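Local coordinates for protein FAD-dependent oxidoreductase (Actinomadura kijaniata, PDB 3M9V) that probably acts as a flavin-dependent oxidoreductase of the acyl-CoA dehydrogenase family, working on a dTDP-linked sugar in the biosynthesis of D-kijanose, at residues R108-W116 / T125-G133; P193-V201 / I234-P244. One frame throughout, in Å; residues are numbered along the deposited sequence.

Contact 1. Residues R108-W116 / T125-G133; sequences RGLTLGYEW and TLAERILRG. With TYD (thymidine-5'-diphosphate), chain B.
Leu-131 fits as a knob into a hole formed by Gly-109, Leu-112, Gly-113 and Trp-116. Its two methyls divide the work. CD2 lies 3.7 Å from Gly-109 O and also touches CB of Leu-112. CD1 reaches the far part of the hole, 4.0 Å from Trp-116 CB. The two glycines add only backbone here, and the isobutyl group packs directly against it.

Leu-112 answers from the other helix. Its CG stands anti to the carbonyl carbon (chi1 -77°), and its CD1 meets Ile-130 CG2 at 3.6 Å. These two side chains cross at about a right angle. Ala-127 CB sits 3.6 Å from Leu-112 O, close to the main chain of the partner helix.

Residues 108-116 and 125-133 belong to consecutive helices of the N-terminal helical domain of the acyl-CoA dehydrogenase fold. The helix directions are 141° apart, so the pair runs roughly antiparallel. The axes come within 8.2 Å, close packing that suits the small residues at the interface. Ile-130 also touches Val-141, the first residue of strand 141-147.

Trp-116 covers the other end. Its CB rests on Ala-127 CB, and NE1 gives a weak hydrogen bond to Glu-128 OE2 (3.3 Å). The carboxylate stands nearly perpendicular to the indole, although OE2 itself lies near the ring plane at its edge.

The side of helix 96-118 turned from Leu-131 binds the nucleotide. The Tyr-114 ring lies against the thymine, with N3 of TYD over one face. Thr-111 CB touches the sugar carbon C1'. Glu-115 bends away from the helix pair, and its OE1 accepts a hydrogen bond from TYD O3' at 3.0 Å. The same oxygen forms a salt bridge with Arg-242.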
loop_
_atom_site.group_PDB
_atom_site.type_symbol
_atom_site.label_atom_id
_atom_site.label_comp_id
_atom_site.label_asym_id
_atom_site.label_seq_id
_atom_site.Cartn_x
_atom_site.Cartn_y
_atom_site.Cartn_z
ATOM N N ARG A 108 -27.735 -21.649 -5.000
ATOM C CA ARG A 108 -29.072 -22.098 -4.603
ATOM C C ARG A 108 -29.253 -23.625 -4.737
ATOM O O ARG A 108 -29.923 -24.258 -3.909
ATOM C CB ARG A 108 -30.133 -21.249 -5.321
ATOM C CG ARG A 108 -31.585 -21.437 -4.889
ATOM C CD ARG A 108 -31.851 -21.218 -3.405
ATOM N NE ARG A 108 -31.766 -19.809 -3.063
ATOM C CZ ARG A 108 -31.944 -19.320 -1.841
ATOM N NH1 ARG A 108 -31.858 -18.008 -1.647
ATOM N NH2 ARG A 108 -32.222 -20.140 -0.836
ATOM N N GLY A 109 -28.606 -24.240 -5.726
ATOM C CA GLY A 109 -28.559 -25.701 -5.834
ATOM C C GLY A 109 -28.053 -26.356 -4.552
ATOM O O GLY A 109 -28.600 -27.354 -4.055
ATOM N N LEU A 110 -26.997 -25.768 -3.997
ATOM C CA LEU A 110 -26.377 -26.238 -2.767
ATOM C C LEU A 110 -27.213 -25.983 -1.522
ATOM O O LEU A 110 -27.272 -26.857 -0.664
ATOM C CB LEU A 110 -25.005 -25.581 -2.562
ATOM C CG LEU A 110 -23.972 -25.786 -3.676
ATOM C CD1 LEU A 110 -22.705 -24.949 -3.341
ATOM C CD2 LEU A 110 -23.619 -27.284 -3.781
ATOM N N THR A 111 -27.853 -24.831 -1.373
ATOM C CA THR A 111 -28.587 -24.679 -0.116
ATOM C C THR A 111 -29.945 -25.388 -0.181
ATOM O O THR A 111 -30.465 -25.806 0.856
ATOM C CB THR A 111 -28.778 -23.193 0.240
ATOM O OG1 THR A 111 -29.373 -22.535 -0.883
ATOM C CG2 THR A 111 -27.440 -22.534 0.488
ATOM N N LEU A 112 -30.536 -25.521 -1.372
ATOM C CA LEU A 112 -31.770 -26.286 -1.498
ATOM C C LEU A 112 -31.474 -27.756 -1.273
ATOM O O LEU A 112 -32.303 -28.424 -0.669
ATOM C CB LEU A 112 -32.504 -26.105 -2.827
ATOM C CG LEU A 112 -33.282 -24.789 -2.907
ATOM C CD1 LEU A 112 -33.910 -24.682 -4.300
ATOM C CD2 LEU A 112 -34.285 -24.602 -1.758
ATOM N N GLY A 113 -30.336 -28.233 -1.773
ATOM C CA GLY A 113 -29.877 -29.593 -1.513
ATOM C C GLY A 113 -29.726 -29.911 -0.034
ATOM O O GLY A 113 -29.901 -31.046 0.422
ATOM N N TYR A 114 -29.414 -28.902 0.764
ATOM C CA TYR A 114 -29.336 -29.123 2.194
ATOM C C TYR A 114 -30.720 -29.099 2.844
ATOM O O TYR A 114 -30.968 -29.783 3.841
ATOM C CB TYR A 114 -28.479 -27.995 2.772
ATOM C CG TYR A 114 -28.328 -28.042 4.273
ATOM C CD1 TYR A 114 -27.159 -28.543 4.849
ATOM C CD2 TYR A 114 -29.353 -27.596 5.102
ATOM C CE1 TYR A 114 -27.016 -28.576 6.226
ATOM C CE2 TYR A 114 -29.224 -27.634 6.485
ATOM C CZ TYR A 114 -28.059 -28.142 7.027
ATOM O OH TYR A 114 -27.910 -28.189 8.392
ATOM N N GLU A 115 -31.623 -28.278 2.323
ATOM C CA GLU A 115 -33.010 -28.301 2.796
ATOM C C GLU A 115 -33.636 -29.671 2.520
ATOM O O GLU A 115 -34.273 -30.277 3.377
ATOM C CB GLU A 115 -33.834 -27.246 2.059
ATOM C CG GLU A 115 -33.503 -25.812 2.435
ATOM C CD GLU A 115 -33.987 -25.508 3.842
ATOM O OE1 GLU A 115 -33.851 -24.363 4.315
ATOM O OE2 GLU A 115 -34.544 -26.423 4.482
ATOM N N TRP A 116 -33.436 -30.146 1.296
ATOM C CA TRP A 116 -33.870 -31.466 0.870
ATOM C C TRP A 116 -33.430 -32.604 1.801
ATOM O O TRP A 116 -34.232 -33.478 2.131
ATOM C CB TRP A 116 -33.409 -31.720 -0.569
ATOM C CG TRP A 116 -33.877 -33.030 -1.135
ATOM C CD1 TRP A 116 -35.176 -33.423 -1.294
ATOM C CD2 TRP A 116 -33.073 -34.124 -1.599
ATOM N NE1 TRP A 116 -35.229 -34.684 -1.828
ATOM C CE2 TRP A 116 -33.956 -35.144 -2.025
ATOM C CE3 TRP A 116 -31.696 -34.338 -1.714
ATOM C CZ2 TRP A 116 -33.515 -36.356 -2.554
ATOM C CZ3 TRP A 116 -31.257 -35.546 -2.229
ATOM C CH2 TRP A 116 -32.163 -36.544 -2.636
ATOM N N THR A 125 -40.041 -31.351 0.515
ATOM C CA THR A 125 -40.968 -31.527 -0.608
ATOM C C THR A 125 -40.797 -30.354 -1.573
ATOM O O THR A 125 -40.693 -30.538 -2.793
ATOM C CB THR A 125 -42.447 -31.444 -0.133
ATOM O OG1 THR A 125 -42.672 -32.374 0.929
ATOM C CG2 THR A 125 -43.402 -31.761 -1.260
ATOM N N LEU A 126 -40.790 -29.150 -1.003
ATOM C CA LEU A 126 -40.681 -27.936 -1.793
ATOM C C LEU A 126 -39.310 -27.852 -2.466
ATOM O O LEU A 126 -39.225 -27.643 -3.672
ATOM C CB LEU A 126 -40.972 -26.727 -0.900
ATOM C CG LEU A 126 -40.613 -25.389 -1.542
ATOM C CD1 LEU A 126 -41.539 -25.157 -2.731
ATOM C CD2 LEU A 126 -40.777 -24.262 -0.524
ATOM N N ALA A 127 -38.245 -28.030 -1.685
ATOM C CA ALA A 127 -36.877 -28.095 -2.196
ATOM C C ALA A 127 -36.760 -29.095 -3.336
ATOM O O ALA A 127 -36.169 -28.788 -4.387
ATOM C CB ALA A 127 -35.918 -28.494 -1.082
ATOM N N GLU A 128 -37.327 -30.288 -3.126
ATOM C CA GLU A 128 -37.274 -31.344 -4.153
ATOM C C GLU A 128 -37.944 -30.930 -5.469
ATOM O O GLU A 128 -37.426 -31.145 -6.576
ATOM C CB GLU A 128 -37.886 -32.673 -3.665
ATOM C CG GLU A 128 -37.791 -33.744 -4.739
ATOM C CD GLU A 128 -38.214 -35.141 -4.334
ATOM O OE1 GLU A 128 -38.603 -35.883 -5.255
ATOM O OE2 GLU A 128 -38.128 -35.546 -3.157
ATOM N N ARG A 129 -39.105 -30.297 -5.345
ATOM C CA ARG A 129 -39.777 -29.839 -6.559
ATOM C C ARG A 129 -38.918 -28.826 -7.309
ATOM O O ARG A 129 -38.703 -28.937 -8.517
ATOM C CB ARG A 129 -41.176 -29.273 -6.297
ATOM C CG ARG A 129 -41.999 -29.344 -7.585
ATOM C CD ARG A 129 -43.472 -29.734 -7.406
ATOM N NE ARG A 129 -44.223 -28.761 -6.609
ATOM C CZ ARG A 129 -44.640 -28.969 -5.363
ATOM N NH1 ARG A 129 -45.302 -28.003 -4.738
ATOM N NH2 ARG A 129 -44.414 -30.127 -4.750
ATOM N N ILE A 130 -38.400 -27.836 -6.586
ATOM C CA ILE A 130 -37.573 -26.844 -7.273
ATOM C C ILE A 130 -36.315 -27.420 -7.945
ATOM O O ILE A 130 -35.950 -27.054 -9.067
ATOM C CB ILE A 130 -37.224 -25.698 -6.314
ATOM C CG1 ILE A 130 -38.534 -25.045 -5.876
ATOM C CG2 ILE A 130 -36.314 -24.710 -7.021
ATOM C CD1 ILE A 130 -38.393 -24.007 -4.780
ATOM N N LEU A 131 -35.626 -28.289 -7.212
ATOM C CA LEU A 131 -34.387 -28.926 -7.655
ATOM C C LEU A 131 -34.593 -29.750 -8.934
ATOM O O LEU A 131 -33.799 -29.605 -9.875
ATOM C CB LEU A 131 -33.758 -29.769 -6.532
ATOM C CG LEU A 131 -33.135 -29.079 -5.306
ATOM C CD1 LEU A 131 -32.988 -30.075 -4.145
ATOM C CD2 LEU A 131 -31.740 -28.500 -5.620
ATOM N N ARG A 132 -35.641 -30.576 -9.016
ATOM C CA ARG A 132 -35.876 -31.218 -10.317
ATOM C C ARG A 132 -36.268 -30.190 -11.360
ATOM O O ARG A 132 -35.894 -30.295 -12.519
ATOM C CB ARG A 132 -36.932 -32.327 -10.300
ATOM C CG ARG A 132 -37.476 -32.670 -8.941
ATOM C CD ARG A 132 -38.425 -33.849 -9.075
ATOM N NE ARG A 132 -37.690 -35.029 -9.516
ATOM C CZ ARG A 132 -37.467 -36.075 -8.731
ATOM N NH1 ARG A 132 -36.774 -37.101 -9.194
ATOM N NH2 ARG A 132 -37.939 -36.067 -7.489
ATOM N N GLY A 133 -36.997 -29.151 -10.975
ATOM C CA GLY A 133 -37.103 -28.043 -11.918
ATOM C C GLY A 133 -35.796 -27.546 -12.525
ATOM O O GLY A 133 -35.704 -27.291 -13.739
HETATM P PA TYD B . -29.353 -17.983 3.561
HETATM O O1A TYD B . -30.671 -17.538 2.953
HETATM O O2A TYD B . -28.036 -17.424 3.053
HETATM O O3A TYD B . -29.421 -17.805 5.155
HETATM P PB TYD B . -30.514 -16.776 5.730
HETATM O O1B TYD B . -30.455 -15.608 4.762
HETATM O O2B TYD B . -29.866 -16.498 7.071
HETATM O O3B TYD B . -31.783 -17.608 5.733
HETATM O "O5'" TYD B . -29.251 -19.591 3.632
HETATM C "C5'" TYD B . -30.114 -20.393 4.437
HETATM C "C4'" TYD B . -29.969 -21.693 3.658
HETATM O "O4'" TYD B . -28.671 -22.246 3.835
HETATM C "C3'" TYD B . -30.959 -22.777 4.041
HETATM O "O3'" TYD B . -31.738 -22.879 2.848
HETATM C "C2'" TYD B . -30.126 -24.047 4.113
HETATM C "C1'" TYD B . -28.697 -23.672 3.732
HETATM N N1 TYD B . -27.740 -24.223 4.701
HETATM C C2 TYD B . -26.686 -24.926 4.290
HETATM O O2 TYD B . -26.524 -25.127 3.063
HETATM N N3 TYD B . -25.822 -25.426 5.202
HETATM C C4 TYD B . -25.999 -25.211 6.526
HETATM O O4 TYD B . -25.182 -25.683 7.345
HETATM C C5 TYD B . -27.093 -24.486 6.965
HETATM C C5M TYD B . -27.386 -24.203 8.415
HETATM C C6 TYD B . -27.960 -23.991 6.001
#

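Contact 2. Residues P193-V201 / I234-P244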
loop_
_atom_site.group_PDB
_atom_site.type_symbol
_atom_site.label_atom_id
_atom_site.label_comp_id
_atom_site.label_asym_id
_atom_site.label_seq_id
_atom_site.Cartn_x
_atom_site.Cartn_y
_atom_site.Cartn_z
ATOM N N PRO A 193 -44.951 -14.276 17.873
ATOM C CA PRO A 193 -44.156 -13.069 17.683
ATOM C C PRO A 193 -43.481 -13.191 16.320
ATOM O O PRO A 193 -43.398 -14.299 15.775
ATOM C CB PRO A 193 -43.103 -13.193 18.784
ATOM C CG PRO A 193 -42.918 -14.672 18.958
ATOM C CD PRO A 193 -44.112 -15.385 18.369
ATOM N N PRO A 194 -42.991 -12.065 15.779
ATOM C CA PRO A 194 -42.506 -12.079 14.404
ATOM C C PRO A 194 -41.453 -13.169 14.218
ATOM O O PRO A 194 -40.632 -13.399 15.110
ATOM C CB PRO A 194 -41.880 -10.694 14.218
ATOM C CG PRO A 194 -42.346 -9.857 15.364
ATOM C CD PRO A 194 -42.689 -10.803 16.478
ATOM N N ARG A 195 -41.487 -13.838 13.068
ATOM C CA ARG A 195 -40.456 -14.796 12.694
ATOM C C ARG A 195 -39.974 -14.476 11.290
ATOM O O ARG A 195 -40.668 -13.812 10.520
ATOM C CB ARG A 195 -41.031 -16.207 12.669
ATOM C CG ARG A 195 -42.409 -16.238 13.285
ATOM C CD ARG A 195 -42.536 -17.459 14.169
ATOM N NE ARG A 195 -42.186 -18.684 13.458
ATOM C CZ ARG A 195 -41.168 -19.476 13.777
ATOM N NH1 ARG A 195 -40.366 -19.187 14.796
ATOM N NH2 ARG A 195 -40.964 -20.571 13.057
ATOM N N LEU A 196 -38.785 -14.983 10.983
ATOM C CA LEU A 196 -38.194 -14.866 9.664
ATOM C C LEU A 196 -38.754 -16.030 8.862
ATOM O O LEU A 196 -38.968 -17.120 9.403
ATOM C CB LEU A 196 -36.676 -14.979 9.763
ATOM C CG LEU A 196 -36.104 -13.884 10.663
ATOM C CD1 LEU A 196 -34.773 -14.339 11.243
ATOM C CD2 LEU A 196 -35.971 -12.561 9.912
ATOM N N ALA A 197 -39.006 -15.772 7.582
ATOM C CA ALA A 197 -39.689 -16.749 6.743
ATOM C C ALA A 197 -39.086 -16.605 5.356
ATOM O O ALA A 197 -38.689 -15.510 4.941
ATOM C CB ALA A 197 -41.180 -16.463 6.684
ATOM N N SER A 198 -39.008 -17.720 4.644
ATOM C CA SER A 198 -38.574 -17.626 3.255
ATOM C C SER A 198 -39.688 -18.043 2.308
ATOM O O SER A 198 -39.733 -19.183 1.870
ATOM C CB SER A 198 -37.357 -18.530 3.067
ATOM O OG SER A 198 -36.296 -18.007 3.838
ATOM N N PRO A 199 -40.600 -17.129 1.969
ATOM C CA PRO A 199 -41.591 -17.520 0.981
ATOM C C PRO A 199 -40.949 -17.686 -0.394
ATOM O O PRO A 199 -39.999 -16.969 -0.720
ATOM C CB PRO A 199 -42.563 -16.342 0.986
ATOM C CG PRO A 199 -41.822 -15.195 1.503
ATOM C CD PRO A 199 -40.780 -15.745 2.441
ATOM N N VAL A 200 -41.448 -18.615 -1.205
ATOM C CA VAL A 200 -40.986 -18.717 -2.585
ATOM C C VAL A 200 -42.108 -18.188 -3.481
ATOM O O VAL A 200 -43.192 -18.773 -3.475
ATOM C CB VAL A 200 -40.673 -20.192 -2.940
ATOM C CG1 VAL A 200 -40.358 -20.329 -4.418
ATOM C CG2 VAL A 200 -39.508 -20.721 -2.111
ATOM N N VAL A 201 -41.858 -17.117 -4.231
ATOM C CA VAL A 201 -42.807 -16.555 -5.188
ATOM C C VAL A 201 -42.433 -16.936 -6.619
ATOM O O VAL A 201 -41.254 -16.990 -6.961
ATOM C CB VAL A 201 -43.078 -15.051 -4.896
ATOM C CG1 VAL A 201 -41.844 -14.298 -4.479
ATOM C CG2 VAL A 201 -43.897 -14.306 -5.962
ATOM N N ILE A 234 -49.339 -16.167 -1.301
ATOM C CA ILE A 234 -48.445 -17.314 -1.225
ATOM C C ILE A 234 -49.094 -18.389 -0.366
ATOM O O ILE A 234 -49.436 -18.125 0.790
ATOM C CB ILE A 234 -47.107 -16.971 -0.502
ATOM C CG1 ILE A 234 -46.610 -15.549 -0.810
ATOM C CG2 ILE A 234 -46.108 -18.111 -0.715
ATOM C CD1 ILE A 234 -46.043 -15.387 -2.174
ATOM N N PRO A 235 -49.218 -19.602 -0.916
ATOM C CA PRO A 235 -49.746 -20.732 -0.165
ATOM C C PRO A 235 -48.791 -21.206 0.937
ATOM O O PRO A 235 -47.576 -21.022 0.834
ATOM C CB PRO A 235 -49.966 -21.796 -1.240
ATOM C CG PRO A 235 -49.035 -21.450 -2.351
ATOM C CD PRO A 235 -48.849 -19.954 -2.299
ATOM N N ALA A 236 -49.332 -21.780 2.010
ATOM C CA ALA A 236 -48.547 -22.128 3.199
ATOM C C ALA A 236 -47.376 -23.070 2.909
ATOM O O ALA A 236 -46.328 -23.014 3.553
ATOM C CB ALA A 236 -49.464 -22.737 4.271
ATOM N N ASP A 237 -47.534 -23.938 1.917
ATOM C CA ASP A 237 -46.464 -24.889 1.654
ATOM C C ASP A 237 -45.427 -24.326 0.684
ATOM O O ASP A 237 -44.637 -25.065 0.093
ATOM C CB ASP A 237 -47.067 -26.178 1.099
ATOM C CG ASP A 237 -47.731 -25.978 -0.254
ATOM O OD1 ASP A 237 -47.813 -24.837 -0.769
ATOM O OD2 ASP A 237 -48.190 -26.995 -0.813
ATOM N N HIS A 238 -45.481 -23.018 0.469
ATOM C CA HIS A 238 -44.448 -22.338 -0.309
ATOM C C HIS A 238 -43.669 -21.352 0.554
ATOM O O HIS A 238 -43.042 -20.410 0.058
ATOM C CB HIS A 238 -45.071 -21.608 -1.489
ATOM C CG HIS A 238 -45.473 -22.539 -2.579
ATOM N ND1 HIS A 238 -45.827 -22.110 -3.837
ATOM C CD2 HIS A 238 -45.561 -23.888 -2.597
ATOM C CE1 HIS A 238 -46.114 -23.157 -4.588
ATOM N NE2 HIS A 238 -45.956 -24.249 -3.861
ATOM N N VAL A 239 -43.735 -21.607 1.855
ATOM C CA VAL A 239 -43.097 -20.756 2.850
ATOM C C VAL A 239 -42.214 -21.596 3.771
ATOM O O VAL A 239 -42.735 -22.497 4.439
ATOM C CB VAL A 239 -44.159 -20.028 3.674
ATOM C CG1 VAL A 239 -43.488 -19.196 4.750
ATOM C CG2 VAL A 239 -44.971 -19.135 2.736
ATOM N N LEU A 240 -40.905 -21.332 3.786
ATOM C CA LEU A 240 -40.027 -21.902 4.808
ATOM C C LEU A 240 -39.911 -20.946 5.998
ATOM O O LEU A 240 -39.212 -19.940 5.918
ATOM C CB LEU A 240 -38.645 -22.202 4.222
ATOM C CG LEU A 240 -38.485 -22.853 2.839
ATOM C CD1 LEU A 240 -37.266 -22.252 2.154
ATOM C CD2 LEU A 240 -38.325 -24.367 2.850
ATOM N N MET A 241 -40.598 -21.222 7.099
ATOM C CA MET A 241 -40.477 -20.411 8.306
ATOM C C MET A 241 -39.108 -20.551 8.964
ATOM O O MET A 241 -38.682 -21.657 9.265
ATOM C CB MET A 241 -41.527 -20.862 9.323
ATOM C CG MET A 241 -42.952 -20.671 8.845
ATOM S SD MET A 241 -43.439 -18.930 8.913
ATOM C CE MET A 241 -42.851 -18.550 10.564
ATOM N N ARG A 242 -38.395 -19.461 9.211
ATOM C CA ARG A 242 -37.129 -19.580 9.937
ATOM C C ARG A 242 -37.390 -19.270 11.413
ATOM O O ARG A 242 -38.441 -19.636 11.938
ATOM C CB ARG A 242 -36.081 -18.631 9.350
ATOM C CG ARG A 242 -35.887 -18.753 7.849
ATOM C CD ARG A 242 -35.672 -20.187 7.400
ATOM N NE ARG A 242 -35.353 -20.207 5.970
ATOM C CZ ARG A 242 -34.993 -21.271 5.254
ATOM N NH1 ARG A 242 -34.891 -22.470 5.804
ATOM N NH2 ARG A 242 -34.733 -21.144 3.960
ATOM N N ASP A 243 -36.494 -18.589 12.118
ATOM C CA ASP A 243 -36.844 -18.287 13.509
ATOM C C ASP A 243 -37.201 -16.833 13.795
ATOM O O ASP A 243 -37.184 -16.001 12.886
ATOM C CB ASP A 243 -35.853 -18.831 14.546
ATOM C CG ASP A 243 -34.439 -18.979 14.005
ATOM O OD1 ASP A 243 -34.021 -20.133 13.775
ATOM O OD2 ASP A 243 -33.743 -17.961 13.813
ATOM N N PRO A 244 -37.560 -16.545 15.060
ATOM C CA PRO A 244 -37.916 -15.251 15.632
ATOM C C PRO A 244 -37.484 -13.987 14.891
ATOM O O PRO A 244 -36.495 -13.356 15.240
ATOM C CB PRO A 244 -37.321 -15.371 17.032
ATOM C CG PRO A 244 -37.667 -16.819 17.376
ATOM C CD PRO A 244 -37.704 -17.601 16.078
HETATM O O HOH W 1 -45.863 -19.560 -4.193
#
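Ser-198 and Leu-240 form the hydrogen-bonded pair at the centre of this antiparallel strand contact. Ser-198 N donates to Leu-240 O at 2.6 Å, and Leu-240 N returns a bond to Ser-198 O at 3.1 Å. The returned N-H comes from above the carbonyl plane. Val-200 N binds His-238 O almost head-on, with a C=O...N angle of 172°. At the other end Leu-196 N donates to Asp-243 O at 2.7 Å. Strand 196-202 pairs through these bonds with 239-241, and on its other edge with 180-187, in the middle-domain sheet.

Apolar contacts gather on the face of Ala-197, Pro-199, Val-239 and Met-241. Ala-197 CB lies 4.1 Å from Val-239 CG1, and Pro-199 CB packs on Val-239 CG2. Leu-155 of strand 154-157 packs on Ala-197, Pro-199 and Val-239.

Among polar side chains, Arg-242 NE donates to Ser-198 OG at 3.2 Å. The OG lies 17° out of the guanidinium plane. Leu-240 CB sits over one face of that group, and NH1 pairs with Glu-115. A water joins Val-200 O to His-238 ND1.

Bends at chi2 and chi3 set Arg-242 O over one face of the Arg-195 guanidinium, without a hydrogen bond, and Pro-244 CD beside it. Met-241 crosses the arginine at about a right angle. With an alanine in place of Arg-195, Arg-242 O would probably lose the guanidinium beside it and the Met-241 methyl would be freer to turn.

The serine bond, the leucine backing and the salt bridge to Glu-115 probably fix the turn of the Arg-242 guanidinium, so this strand pair positions a charge of the dTDP pocket.

Overall arrangement
Contact 1 is the more buried: two helices of the N-terminal domain meet through leucine, isoleucine, alanine, glycine and a tryptophan, with one weak hydrogen bond, from the tryptophan to a glutamate. Contact 2 lies farther from the chain's centre and is partly exposed. Backbone hydrogen bonds between strands carry it, and Pro-193, Pro-194 and Pro-244 at one end are exposed. The contacts share no element, yet they touch. Glu-115 of contact 1 and Arg-242 of contact 2 form a salt bridge (OE1 to NH1, 2.6 Å) beside the nucleotide. Both contacts supply residues to the dTDP pocket. Elsewhere Leu-126 packs on Val-200, which brings helix 121-136 against the sheet.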